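Local coordinates for exopolygalacturonase (Yersinia enterocolitica, PDB 2UVF), which probably hydrolyses pectic polygalacturonate from its chain end, as a family 28 exopolygalacturonase of the periplasm with a parallel beta-helix fold, at residues Gln39-Pro44 / Phe128-Gln133; Glu313-Asp318 / Lys323-Gln328; Val342-Phe347 / His355-Leu360; Trp591-Ser594 / Asn598-Val601. All blocks are in the same frame, centred on the assembly; numbering follows the deposited sequence.

Contact 1 (Gln39-Pro44 / Phe128-Gln133)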
loop_
_atom_site.group_PDB
_atom_site.type_symbol
_atom_site.label_atom_id
_atom_site.label_comp_id
_atom_site.label_asym_id
_atom_site.label_seq_id
_atom_site.Cartn_x
_atom_site.Cartn_y
_atom_site.Cartn_z
ATOM N N GLN A 39 15.802 -7.361 16.844
ATOM C CA GLN A 39 16.489 -6.166 16.364
ATOM C C GLN A 39 15.523 -5.041 16.048
ATOM O O GLN A 39 14.449 -5.264 15.484
ATOM C CB GLN A 39 17.342 -6.477 15.127
ATOM C CG GLN A 39 18.502 -7.412 15.392
ATOM C CD GLN A 39 19.283 -7.771 14.131
ATOM O OE1 GLN A 39 19.053 -7.210 13.042
ATOM N NE2 GLN A 39 20.221 -8.717 14.274
ATOM N N GLN A 40 15.919 -3.838 16.447
ATOM C CA GLN A 40 15.307 -2.576 16.020
ATOM C C GLN A 40 13.877 -2.323 16.497
ATOM O O GLN A 40 13.030 -1.896 15.713
ATOM C CB GLN A 40 15.442 -2.387 14.499
ATOM C CG GLN A 40 16.877 -2.557 14.009
ATOM C CD GLN A 40 17.040 -2.363 12.515
ATOM O OE1 GLN A 40 16.371 -1.523 11.900
ATOM N NE2 GLN A 40 17.944 -3.133 11.923
ATOM N N LEU A 41 13.619 -2.550 17.786
ATOM C CA LEU A 41 12.369 -2.103 18.380
ATOM C C LEU A 41 12.321 -0.604 18.130
ATOM O O LEU A 41 13.350 0.063 18.219
ATOM C CB LEU A 41 12.304 -2.413 19.882
ATOM C CG LEU A 41 11.103 -1.846 20.662
ATOM C CD1 LEU A 41 9.788 -2.460 20.184
ATOM C CD2 LEU A 41 11.254 -2.022 22.169
ATOM N N GLN A 42 11.149 -0.077 17.790
ATOM C CA GLN A 42 11.023 1.340 17.461
ATOM C C GLN A 42 9.578 1.787 17.510
ATOM O O GLN A 42 8.668 0.969 17.465
ATOM C CB GLN A 42 11.592 1.618 16.064
ATOM C CG GLN A 42 10.761 1.004 14.950
ATOM C CD GLN A 42 11.495 0.898 13.650
ATOM O OE1 GLN A 42 11.278 1.704 12.750
ATOM N NE2 GLN A 42 12.365 -0.104 13.528
ATOM N N VAL A 43 9.378 3.091 17.623
ATOM C CA VAL A 43 8.076 3.698 17.392
ATOM C C VAL A 43 8.088 4.156 15.933
ATOM O O VAL A 43 8.992 4.902 15.538
ATOM C CB VAL A 43 7.806 4.907 18.328
ATOM C CG1 VAL A 43 6.379 5.424 18.157
ATOM C CG2 VAL A 43 8.056 4.525 19.781
ATOM N N PRO A 44 7.140 3.651 15.114
ATOM C CA PRO A 44 6.963 4.202 13.769
ATOM C C PRO A 44 6.600 5.684 13.845
ATOM O O PRO A 44 5.980 6.125 14.820
ATOM C CB PRO A 44 5.789 3.379 13.196
ATOM C CG PRO A 44 5.792 2.113 13.999
ATOM C CD PRO A 44 6.221 2.528 15.376
ATOM N N PHE A 128 10.838 0.351 26.911
ATOM C CA PHE A 128 10.230 -0.807 26.251
ATOM C C PHE A 128 11.302 -1.807 25.782
ATOM O O PHE A 128 12.329 -1.413 25.199
ATOM C CB PHE A 128 9.386 -0.369 25.034
ATOM C CG PHE A 128 8.178 0.487 25.364
ATOM C CD1 PHE A 128 7.073 -0.051 26.029
ATOM C CD2 PHE A 128 8.122 1.821 24.947
ATOM C CE1 PHE A 128 5.940 0.739 26.318
ATOM C CE2 PHE A 128 7.006 2.614 25.219
ATOM C CZ PHE A 128 5.914 2.079 25.905
ATOM N N THR A 129 11.071 -3.092 26.056
ATOM C CA THR A 129 11.826 -4.165 25.396
ATOM C C THR A 129 10.895 -5.226 24.788
ATOM O O THR A 129 9.725 -5.321 25.165
ATOM C CB THR A 129 12.891 -4.853 26.317
ATOM O OG1 THR A 129 12.266 -5.390 27.490
ATOM C CG2 THR A 129 14.003 -3.887 26.702
ATOM N N VAL A 130 11.438 -6.010 23.854
ATOM C CA VAL A 130 10.720 -7.111 23.184
ATOM C C VAL A 130 11.561 -8.407 23.140
ATOM O O VAL A 130 12.755 -8.381 22.820
ATOM C CB VAL A 130 10.229 -6.696 21.734
ATOM C CG1 VAL A 130 11.399 -6.383 20.795
ATOM C CG2 VAL A 130 9.323 -7.756 21.129
ATOM N N LYS A 131 10.927 -9.531 23.477
ATOM C CA LYS A 131 11.558 -10.856 23.376
ATOM C C LYS A 131 10.776 -11.747 22.415
ATOM O O LYS A 131 9.535 -11.767 22.462
ATOM C CB LYS A 131 11.593 -11.564 24.745
ATOM C CG LYS A 131 12.196 -10.784 25.887
ATOM C CD LYS A 131 12.418 -11.708 27.078
ATOM C CE LYS A 131 12.993 -10.954 28.279
ATOM N NZ LYS A 131 13.746 -11.850 29.219
ATOM N N ALA A 132 11.504 -12.464 21.557
ATOM C CA ALA A 132 10.963 -13.589 20.795
ATOM C C ALA A 132 10.513 -14.715 21.720
ATOM O O ALA A 132 11.212 -15.074 22.673
ATOM C CB ALA A 132 11.986 -14.115 19.807
ATOM N N GLN A 133 9.335 -15.259 21.436
ATOM C CA GLN A 133 8.822 -16.411 22.152
ATOM C C GLN A 133 8.923 -17.608 21.218
ATOM O O GLN A 133 8.548 -17.530 20.045
ATOM C CB GLN A 133 7.372 -16.183 22.591
ATOM C CG GLN A 133 6.852 -17.183 23.623
ATOM C CD GLN A 133 5.345 -17.159 23.744
ATOM O OE1 GLN A 133 4.792 -16.443 24.577
ATOM N NE2 GLN A 133 4.670 -17.930 22.901
#

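Contact 2 (Glu313-Asp318 / Lys323-Gln328)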
loop_
_atom_site.group_PDB
_atom_site.type_symbol
_atom_site.label_atom_id
_atom_site.label_comp_id
_atom_site.label_asym_id
_atom_site.label_seq_id
_atom_site.Cartn_x
_atom_site.Cartn_y
_atom_site.Cartn_z
ATOM N N GLU A 313 -17.454 14.109 -17.809
ATOM C CA GLU A 313 -18.348 14.947 -18.613
ATOM C C GLU A 313 -17.919 16.439 -18.654
ATOM O O GLU A 313 -17.938 17.060 -19.704
ATOM C CB GLU A 313 -19.801 14.769 -18.152
ATOM C CG GLU A 313 -20.286 13.303 -18.334
ATOM C CD GLU A 313 -21.754 13.076 -17.980
ATOM O OE1 GLU A 313 -22.365 13.974 -17.348
ATOM O OE2 GLU A 313 -22.284 11.992 -18.337
ATOM N N LYS A 314 -17.501 16.986 -17.515
ATOM C CA LYS A 314 -17.013 18.359 -17.454
ATOM C C LYS A 314 -15.714 18.564 -18.250
ATOM O O LYS A 314 -15.584 19.539 -18.990
ATOM C CB LYS A 314 -16.857 18.819 -16.002
ATOM C CG LYS A 314 -16.118 20.140 -15.867
ATOM C CD LYS A 314 -16.483 20.895 -14.603
ATOM C CE LYS A 314 -16.174 22.383 -14.776
ATOM N NZ LYS A 314 -17.125 23.045 -15.754
ATOM N N ALA A 315 -14.766 17.640 -18.099
ATOM C CA ALA A 315 -13.489 17.683 -18.811
ATOM C C ALA A 315 -13.658 17.649 -20.338
ATOM O O ALA A 315 -12.950 18.366 -21.056
ATOM C CB ALA A 315 -12.607 16.540 -18.362
ATOM N N VAL A 316 -14.584 16.815 -20.815
ATOM C CA VAL A 316 -14.878 16.638 -22.249
ATOM C C VAL A 316 -15.539 17.887 -22.921
ATOM O O VAL A 316 -15.218 18.236 -24.068
ATOM C CB VAL A 316 -15.703 15.330 -22.474
ATOM C CG1 VAL A 316 -16.389 15.296 -23.842
ATOM C CG2 VAL A 316 -14.804 14.096 -22.314
ATOM N N SER A 317 -16.438 18.555 -22.197
ATOM C CA SER A 317 -17.093 19.753 -22.704
ATOM C C SER A 317 -16.113 20.917 -22.755
ATOM O O SER A 317 -16.282 21.844 -23.554
ATOM C CB SER A 317 -18.334 20.099 -21.882
ATOM O OG SER A 317 -18.004 20.310 -20.528
ATOM N N ASP A 318 -15.073 20.821 -21.926
ATOM C CA ASP A 318 -13.959 21.767 -21.870
ATOM C C ASP A 318 -12.859 21.511 -22.899
ATOM O O ASP A 318 -11.914 22.297 -23.006
ATOM C CB ASP A 318 -13.319 21.748 -20.481
ATOM C CG ASP A 318 -14.215 22.304 -19.420
ATOM O OD1 ASP A 318 -15.382 22.647 -19.727
ATOM O OD2 ASP A 318 -13.755 22.387 -18.267
ATOM N N LYS A 323 -10.328 9.729 -23.547
ATOM C CA LYS A 323 -9.152 9.030 -23.021
ATOM C C LYS A 323 -8.454 9.842 -21.915
ATOM O O LYS A 323 -8.270 9.338 -20.803
ATOM C CB LYS A 323 -8.164 8.618 -24.118
ATOM C CG LYS A 323 -6.776 8.217 -23.559
ATOM C CD LYS A 323 -5.853 7.544 -24.574
ATOM C CE LYS A 323 -4.381 7.627 -24.138
ATOM N NZ LYS A 323 -3.826 9.024 -24.236
ATOM N N ASN A 324 -8.098 11.094 -22.225
ATOM C CA ASN A 324 -7.438 11.983 -21.271
ATOM C C ASN A 324 -8.320 12.455 -20.118
ATOM O O ASN A 324 -7.819 12.704 -19.022
ATOM C CB ASN A 324 -6.823 13.209 -21.978
ATOM C CG ASN A 324 -5.496 12.897 -22.660
ATOM O OD1 ASN A 324 -5.283 13.273 -23.818
ATOM N ND2 ASN A 324 -4.601 12.209 -21.951
ATOM N N ALA A 325 -9.613 12.623 -20.383
ATOM C CA ALA A 325 -10.542 13.092 -19.369
ATOM C C ALA A 325 -10.723 12.014 -18.283
ATOM O O ALA A 325 -10.670 12.303 -17.093
ATOM C CB ALA A 325 -11.874 13.476 -19.997
ATOM N N TYR A 326 -10.904 10.779 -18.723
ATOM C CA TYR A 326 -10.958 9.618 -17.841
ATOM C C TYR A 326 -9.631 9.334 -17.102
ATOM O O TYR A 326 -9.637 9.044 -15.885
ATOM C CB TYR A 326 -11.424 8.394 -18.645
ATOM C CG TYR A 326 -11.834 7.215 -17.799
ATOM C CD1 TYR A 326 -13.083 7.187 -17.147
ATOM C CD2 TYR A 326 -10.974 6.109 -17.651
ATOM C CE1 TYR A 326 -13.462 6.067 -16.356
ATOM C CE2 TYR A 326 -11.333 5.008 -16.867
ATOM C CZ TYR A 326 -12.569 5.001 -16.220
ATOM O OH TYR A 326 -12.905 3.916 -15.473
ATOM N N GLY A 327 -8.514 9.435 -17.821
ATOM C CA GLY A 327 -7.194 9.141 -17.270
ATOM C C GLY A 327 -6.593 10.166 -16.318
ATOM O O GLY A 327 -5.716 9.827 -15.496
ATOM N N GLN A 328 -7.046 11.419 -16.407
ATOM C CA GLN A 328 -6.393 12.501 -15.663
ATOM C C GLN A 328 -7.292 13.336 -14.750
ATOM O O GLN A 328 -6.821 13.935 -13.793
ATOM C CB GLN A 328 -5.612 13.436 -16.626
ATOM C CG GLN A 328 -4.637 12.750 -17.583
ATOM C CD GLN A 328 -3.566 11.908 -16.873
ATOM O OE1 GLN A 328 -3.102 10.925 -17.407
ATOM N NE2 GLN A 328 -3.187 12.299 -15.684
#

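Contact 3 (Val342-Phe347 / His355-Leu360). With ADA (alpha-D-galactopyranuronic acid), chain C; ADA (alpha-D-galactopyranuronic acid), chain B.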
loop_
_atom_site.group_PDB
_atom_site.type_symbol
_atom_site.label_atom_id
_atom_site.label_comp_id
_atom_site.label_asym_id
_atom_site.label_seq_id
_atom_site.Cartn_x
_atom_site.Cartn_y
_atom_site.Cartn_z
ATOM N N VAL A 342 4.414 11.520 8.011
ATOM C CA VAL A 342 2.962 11.269 7.895
ATOM C C VAL A 342 2.528 10.068 8.747
ATOM O O VAL A 342 3.280 9.109 8.912
ATOM C CB VAL A 342 2.532 11.024 6.446
ATOM C CG1 VAL A 342 1.010 10.919 6.347
ATOM C CG2 VAL A 342 3.028 12.131 5.556
ATOM N N TYR A 343 1.326 10.133 9.312
ATOM C CA TYR A 343 0.768 8.997 10.035
ATOM C C TYR A 343 -0.704 8.848 9.713
ATOM O O TYR A 343 -1.532 9.658 10.154
ATOM C CB TYR A 343 0.986 9.109 11.556
ATOM C CG TYR A 343 0.470 7.914 12.398
ATOM C CD1 TYR A 343 1.141 6.689 12.408
ATOM C CD2 TYR A 343 -0.647 8.047 13.230
ATOM C CE1 TYR A 343 0.684 5.603 13.193
ATOM C CE2 TYR A 343 -1.109 6.974 14.015
ATOM C CZ TYR A 343 -0.438 5.760 13.994
ATOM O OH TYR A 343 -0.892 4.691 14.770
ATOM N N LEU A 344 -1.006 7.778 8.974
ATOM C CA LEU A 344 -2.384 7.373 8.634
ATOM C C LEU A 344 -2.761 6.169 9.491
ATOM O O LEU A 344 -1.962 5.253 9.634
ATOM C CB LEU A 344 -2.464 7.049 7.130
ATOM C CG LEU A 344 -1.754 8.081 6.222
ATOM C CD1 LEU A 344 -1.645 7.582 4.761
ATOM C CD2 LEU A 344 -2.408 9.492 6.295
ATOM N N ALA A 345 -3.948 6.177 10.102
ATOM C CA ALA A 345 -4.318 5.104 11.019
ATOM C C ALA A 345 -5.827 4.905 11.189
ATOM O O ALA A 345 -6.572 5.874 11.222
ATOM C CB ALA A 345 -3.674 5.327 12.377
ATOM N N GLY A 346 -6.250 3.642 11.301
ATOM C CA GLY A 346 -7.636 3.275 11.664
ATOM C C GLY A 346 -8.753 3.458 10.650
ATOM O O GLY A 346 -9.797 2.773 10.722
ATOM N N PHE A 347 -8.567 4.393 9.721
ATOM C CA PHE A 347 -9.687 4.795 8.880
ATOM C C PHE A 347 -9.989 3.818 7.772
ATOM O O PHE A 347 -9.118 3.056 7.355
ATOM C CB PHE A 347 -9.602 6.265 8.375
ATOM C CG PHE A 347 -8.344 6.628 7.617
ATOM C CD1 PHE A 347 -8.243 6.388 6.240
ATOM C CD2 PHE A 347 -7.295 7.288 8.255
ATOM C CE1 PHE A 347 -7.103 6.752 5.527
ATOM C CE2 PHE A 347 -6.141 7.660 7.548
ATOM C CZ PHE A 347 -6.052 7.395 6.172
ATOM N N HIS A 355 -7.762 7.266 -7.724
ATOM C CA HIS A 355 -6.889 6.472 -6.845
ATOM C C HIS A 355 -7.344 6.596 -5.398
ATOM O O HIS A 355 -8.137 7.470 -5.067
ATOM C CB HIS A 355 -5.410 6.934 -6.900
ATOM C CG HIS A 355 -4.768 6.892 -8.260
ATOM N ND1 HIS A 355 -4.954 5.861 -9.157
ATOM C CD2 HIS A 355 -3.878 7.729 -8.839
ATOM C CE1 HIS A 355 -4.233 6.079 -10.241
ATOM N NE2 HIS A 355 -3.561 7.202 -10.068
ATOM N N GLY A 356 -6.804 5.733 -4.531
ATOM C CA GLY A 356 -7.088 5.761 -3.087
ATOM C C GLY A 356 -6.176 6.762 -2.412
ATOM O O GLY A 356 -6.344 7.979 -2.577
ATOM N N ILE A 357 -5.174 6.252 -1.694
ATOM C CA ILE A 357 -4.205 7.100 -0.980
ATOM C C ILE A 357 -2.891 7.304 -1.752
ATOM O O ILE A 357 -2.221 6.341 -2.120
ATOM C CB ILE A 357 -3.965 6.568 0.466
ATOM C CG1 ILE A 357 -5.262 6.702 1.271
ATOM C CG2 ILE A 357 -2.805 7.332 1.165
ATOM C CD1 ILE A 357 -5.309 5.932 2.516
ATOM N N MET A 358 -2.544 8.569 -1.998
ATOM C CA MET A 358 -1.328 8.927 -2.730
ATOM C C MET A 358 -0.347 9.672 -1.841
ATOM O O MET A 358 -0.736 10.606 -1.133
ATOM C CB MET A 358 -1.639 9.822 -3.937
ATOM C CG MET A 358 -2.507 9.195 -5.018
ATOM S SD MET A 358 -2.922 10.428 -6.271
ATOM C CE MET A 358 -1.310 10.663 -7.049
ATOM N N ASN A 359 0.912 9.231 -1.874
ATOM C CA ASN A 359 2.020 9.895 -1.209
ATOM C C ASN A 359 3.008 10.243 -2.281
ATOM O O ASN A 359 3.516 9.360 -2.976
ATOM C CB ASN A 359 2.701 8.967 -0.206
ATOM C CG ASN A 359 1.808 8.599 0.924
ATOM O OD1 ASN A 359 1.806 9.261 1.957
ATOM N ND2 ASN A 359 0.998 7.556 0.724
ATOM N N LEU A 360 3.241 11.539 -2.444
ATOM C CA LEU A 360 4.136 12.026 -3.481
ATOM C C LEU A 360 5.269 12.808 -2.818
ATOM O O LEU A 360 5.027 13.789 -2.115
ATOM C CB LEU A 360 3.368 12.877 -4.511
ATOM C CG LEU A 360 2.276 12.208 -5.381
ATOM C CD1 LEU A 360 1.694 13.216 -6.317
ATOM C CD2 LEU A 360 2.750 10.955 -6.164
HETATM C C1 ADA C . 0.682 4.344 -12.693
HETATM C C2 ADA C . 1.508 4.313 -11.390
HETATM C C3 ADA C . 0.609 4.844 -10.256
HETATM C C4 ADA C . 0.132 6.294 -10.581
HETATM C C5 ADA C . -0.624 6.301 -11.929
HETATM C C6 ADA C . -1.163 7.655 -12.467
HETATM O O2 ADA C . 2.004 2.989 -11.113
HETATM O O3 ADA C . 1.280 4.773 -9.001
HETATM O O4 ADA C . 1.231 7.211 -10.620
HETATM O O5 ADA C . 0.181 5.689 -12.982
HETATM O O6B ADA C . -0.907 7.916 -13.664
HETATM O O6A ADA C . -1.826 8.397 -11.703
HETATM C C1 ADA B . -2.671 0.818 -12.548
HETATM C C2 ADA B . -2.803 2.247 -11.982
HETATM C C3 ADA B . -2.741 3.211 -13.188
HETATM C C4 ADA B . -1.273 3.212 -13.649
HETATM C C5 ADA B . -0.972 1.782 -14.132
HETATM C C6 ADA B . 0.508 1.638 -14.557
HETATM O O1 ADA B . -3.664 0.503 -13.568
HETATM O O2 ADA B . -3.958 2.424 -11.193
HETATM O O3 ADA B . -3.271 4.530 -12.904
HETATM O O4 ADA B . -0.440 3.453 -12.487
HETATM O O5 ADA B . -1.323 0.753 -13.108
HETATM O O6B ADA B . 1.356 1.387 -13.662
HETATM O O6A ADA B . 0.785 1.774 -15.776
#

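Contact 4 (Trp591-Ser594 / Asn598-Val601)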
loop_
_atom_site.group_PDB
_atom_site.type_symbol
_atom_site.label_atom_id
_atom_site.label_comp_id
_atom_site.label_asym_id
_atom_site.label_seq_id
_atom_site.Cartn_x
_atom_site.Cartn_y
_atom_site.Cartn_z
ATOM N N TRP A 591 9.346 -26.313 -14.696
ATOM C CA TRP A 591 10.397 -25.405 -15.174
ATOM C C TRP A 591 10.502 -25.216 -16.695
ATOM O O TRP A 591 10.701 -26.180 -17.439
ATOM C CB TRP A 591 11.734 -25.854 -14.609
ATOM C CG TRP A 591 11.799 -25.715 -13.114
ATOM C CD1 TRP A 591 11.893 -26.727 -12.195
ATOM C CD2 TRP A 591 11.758 -24.496 -12.365
ATOM N NE1 TRP A 591 11.926 -26.209 -10.926
ATOM C CE2 TRP A 591 11.842 -24.843 -11.001
ATOM C CE3 TRP A 591 11.667 -23.140 -12.715
ATOM C CZ2 TRP A 591 11.838 -23.882 -9.985
ATOM C CZ3 TRP A 591 11.658 -22.189 -11.699
ATOM C CH2 TRP A 591 11.743 -22.566 -10.355
ATOM N N HIS A 592 10.378 -23.962 -17.133
ATOM C CA HIS A 592 10.450 -23.586 -18.554
ATOM C C HIS A 592 11.372 -22.387 -18.763
ATOM O O HIS A 592 11.022 -21.255 -18.418
ATOM C CB HIS A 592 9.055 -23.279 -19.114
ATOM C CG HIS A 592 8.165 -24.474 -19.197
ATOM N ND1 HIS A 592 7.444 -24.943 -18.118
ATOM C CD2 HIS A 592 7.873 -25.298 -20.233
ATOM C CE1 HIS A 592 6.749 -26.006 -18.487
ATOM N NE2 HIS A 592 6.992 -26.242 -19.764
ATOM N N PHE A 593 12.545 -22.647 -19.345
ATOM C CA PHE A 593 13.596 -21.633 -19.504
ATOM C C PHE A 593 14.057 -21.393 -20.942
ATOM O O PHE A 593 14.568 -22.311 -21.593
ATOM C CB PHE A 593 14.831 -22.029 -18.698
ATOM C CG PHE A 593 14.660 -21.923 -17.225
ATOM C CD1 PHE A 593 14.581 -23.070 -16.445
ATOM C CD2 PHE A 593 14.602 -20.678 -16.609
ATOM C CE1 PHE A 593 14.440 -22.980 -15.068
ATOM C CE2 PHE A 593 14.458 -20.577 -15.240
ATOM C CZ PHE A 593 14.377 -21.735 -14.463
ATOM N N SER A 594 13.916 -20.157 -21.421
ATOM C CA SER A 594 14.597 -19.745 -22.652
ATOM C C SER A 594 15.352 -18.439 -22.453
ATOM O O SER A 594 14.912 -17.574 -21.690
ATOM C CB SER A 594 13.638 -19.661 -23.856
ATOM O OG SER A 594 12.744 -18.556 -23.787
ATOM N N ASN A 598 23.442 -18.399 -16.747
ATOM C CA ASN A 598 23.890 -18.568 -15.359
ATOM C C ASN A 598 22.764 -18.731 -14.281
ATOM O O ASN A 598 22.658 -17.939 -13.341
ATOM C CB ASN A 598 24.924 -17.481 -14.998
ATOM C CG ASN A 598 25.751 -17.845 -13.788
ATOM O OD1 ASN A 598 26.061 -19.018 -13.569
ATOM N ND2 ASN A 598 26.107 -16.846 -12.987
ATOM N N VAL A 599 21.952 -19.786 -14.445
ATOM C CA VAL A 599 20.888 -20.248 -13.507
ATOM C C VAL A 599 20.690 -21.750 -13.840
ATOM O O VAL A 599 20.954 -22.074 -14.990
ATOM C CB VAL A 599 19.559 -19.386 -13.718
ATOM C CG1 VAL A 599 19.399 -18.876 -15.154
ATOM C CG2 VAL A 599 18.290 -20.119 -13.277
ATOM N N LYS A 600 20.287 -22.718 -12.973
ATOM C CA LYS A 600 20.392 -22.910 -11.481
ATOM C C LYS A 600 18.976 -22.645 -10.946
ATOM O O LYS A 600 18.735 -21.574 -10.392
ATOM C CB LYS A 600 21.492 -22.066 -10.832
ATOM C CG LYS A 600 22.898 -22.529 -11.236
ATOM C CD LYS A 600 23.912 -22.432 -10.095
ATOM C CE LYS A 600 25.339 -22.391 -10.634
ATOM N NZ LYS A 600 25.754 -20.994 -11.003
ATOM N N VAL A 601 18.018 -23.595 -11.062
ATOM C CA VAL A 601 17.760 -24.829 -10.206
ATOM C C VAL A 601 18.723 -25.810 -9.444
ATOM O O VAL A 601 19.210 -26.806 -9.986
ATOM C CB VAL A 601 16.632 -25.686 -10.883
ATOM C CG1 VAL A 601 15.732 -26.335 -9.840
ATOM C CG2 VAL A 601 15.809 -24.825 -11.839
#

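Contact 1 (Gln39-Pro44 / Phe128-Gln133)
Leu41 packs on Phe128, Thr129 and Val130 in a sheet-to-sheet contact inside the fibronectin type III domain, a beta-sandwich in which the three-stranded sheet carrying strand 39-42 faces the four-stranded sheet carrying strand 125-134. The axes of segments 39-42 and 128-133 come within 8.0 Å, and their N-to-C directions differ by 136°. No hydrogen bond crosses between them: each strand is bonded within its own sheet, Gln42 with Val56 on one side and Thr129 with Phe72 on the other. What joins them is van der Waals packing, mostly apolar, and nearly all of it on the first strand comes from Leu41.

Its CA-CB bond is directed at the facing sheet, and with CG anti to the backbone N (chi1 173°) the branch carries CD2 onto the backbone of the partner strand. There Leu41 CD2 lies 3.8 Å from CB of Phe128 and 3.9 Å from CA of Thr129. The Phe128 ring itself turns off, so its CB and backbone, not its aromatic face, receive the methyl. Further back along the side chain, Leu41 CB meets the CG1 methyl of Val130 at 4.2 Å. Ile146, on the neighbouring strand 146-149, also touches Leu41 and Phe128 and continues the interior beyond the pair.

On the first strand, the Gln42 amide folds back to the backbone of Gln40, Gln42 NE2 donating to Gln40 O at 2.9 Å in a nearly straight bond. The shortest approach between the strands sets a methyl beside a peptide oxygen, Leu41 CD2 being 3.3 Å from Phe128 O.

Contact 2 (Glu313-Asp318 / Lys323-Gln328)
Ala315 and Ala325 point their CB methyls at each other, 3.5 Å apart, and this tight meeting of two small side chains is the centre of the contact. It coincides with the place where the backbones run nearest, the CA atoms of Ala315 and Ala325 being 5.5 Å apart. Val316 reaches the same methyl from the next position on its helix. Val316 CG2, anti to the carbonyl carbon, approaches Ala325 CB to 3.8 Å, whereas CG1 takes the position anti to the backbone N (chi1 163°). Ala325 CB thus rests against both Ala315 and Val316, and Val312, one turn earlier on the first helix, touches it as well.

The arrangement is a pair of consecutive short helices joined by a brief loop, in which the end of helix 307-317 packs against helix 322-328. It belongs to the family 28 hydrolase region, and the side chain of Ala325 is about 14 Å from bound galacturonic acid. With alanine on both facing surfaces, the helices can approach closely, and no hydrogen bond joins the two segments.

Near the end of the first helix, Ser317 OG turns back to donate to Lys314 O at 3.0 Å. The backbone N of Asp318 reaches that oxygen from the same face of its carbonyl plane. On the second helix, Tyr326 heads away from Ala315 and Val316, making a cation-pi interaction with Arg330 and hydrogen-bonding through OH to Asn378 ND2.

Contact 3 (Val342-Phe347 / His355-Leu360)
Strands 342-345 and 357-360 face each other across the interior with Leu344 and Ile357 nearest in the backbone, their CA atoms 9.8 Å apart, so the link is made by side chains alone. This is the inside of the right-handed parallel beta-helix of family 28: strand 342-345 bonds to strands 258-264 and 365-368 on adjacent coils, strand 357-360 to 334-339 and 383-386.

Ile357 supplies both contacts, each with a different branch. The Ile357 CG2 methyl meets Leu344 CD1 at 3.8 Å, the two side chains sliding past each other in opposite directions. The longer branch, with CG1 anti to the carbonyl carbon, carries Ile357 CD1 to the edge of the Phe347 ring, close to the ring plane and 3.6 Å from Phe347 CE1. Phe347 comes from the opposite direction, its CG held between the backbone N and the carbonyl carbon (chi1 56°). Ile263 on strand 258-264 touches both Leu344 and Phe347.

Just before strand 357-360, His355 belongs to the digalacturonic acid pocket. Its ND1 is hydrogen-bonded to Asn379 O, which fixes the turn of the imidazole and leaves NE2 directed at the sugar. His355 CE1 lies 3.2 Å from O3 of the chain B galacturonate, while Asp402, Asn406 and Arg240 add further hydrogen bonds to the ligand. His355 NE2 donates to O6A of the chain C galacturonate at 2.7 Å, with an N-H...O angle of 174°.

Contact 4 (Trp591-Ser594 / Asn598-Val601)
Val601 rests on the indole of Trp591 as a knob on a flat surface: its CG2 methyl stands over the five-membered ring, 4.0 Å from the centroid and only 9° off the ring normal, a CH-pi contact. Val601 CG1 lies over the same face, 4.0 Å from Trp591 NE1, so both methyls rest on one side of the indole.

The same CG2 also sits in the step between the two aromatic rings. While it stands above Trp591, Val601 CG2 touches Phe593 CE1 at 4.0 Å, meeting that ring obliquely. Val599 adds a second, shallower bump, its CG2 lying 4.3 Å from Phe593 CE2. Val601 thus serves both rings and Val599 Phe593 alone; the CA-CB bonds of all four residues are directed across the contact, and no hydrogen bond crosses between the segments. Trp591 and Phe593 hold CG anti to the carbonyl carbon, chi1 being -66° and -71°, which presents both rings to the valines. Between Val599 and Val601, Lys600 follows a cis peptide bond and points away.

The contact lies in the C-terminal end of the modelled chain, at one end of the parallel beta-helix. Strand 593-594 pairs with strand 568-573, whose Ile569 touches both aromatic side chains. Trp591 also meets Phe582 edge-to-face, and Asn598 and Val599 form a G1 beta bulge opposite Val606, while Lys600 bonds through its backbone to Phe577 on strand 576-583.

From the N terminus, contact 1 comes first and closes the longest loop, 83 residues, bringing together the two sheets of the fibronectin type III domain. The chain then enters the beta-helix region, where contact 2 closes a four-residue connection between helices 307-317 and 322-328. Contact 3 follows with a seven-residue link and joins two strands across the beta-helix interior beside the sugar pocket. Contact 4 closes a three-residue loop, tying the C-terminal tail to the segment around strand 593-594 at one end of the beta-helix. The four follow in series, none nesting or crossing. Nearest atoms are about 5 Å apart between contacts 1 and 3, about 6 Å between 2 and 3, and about 32 Å between 3 and 4.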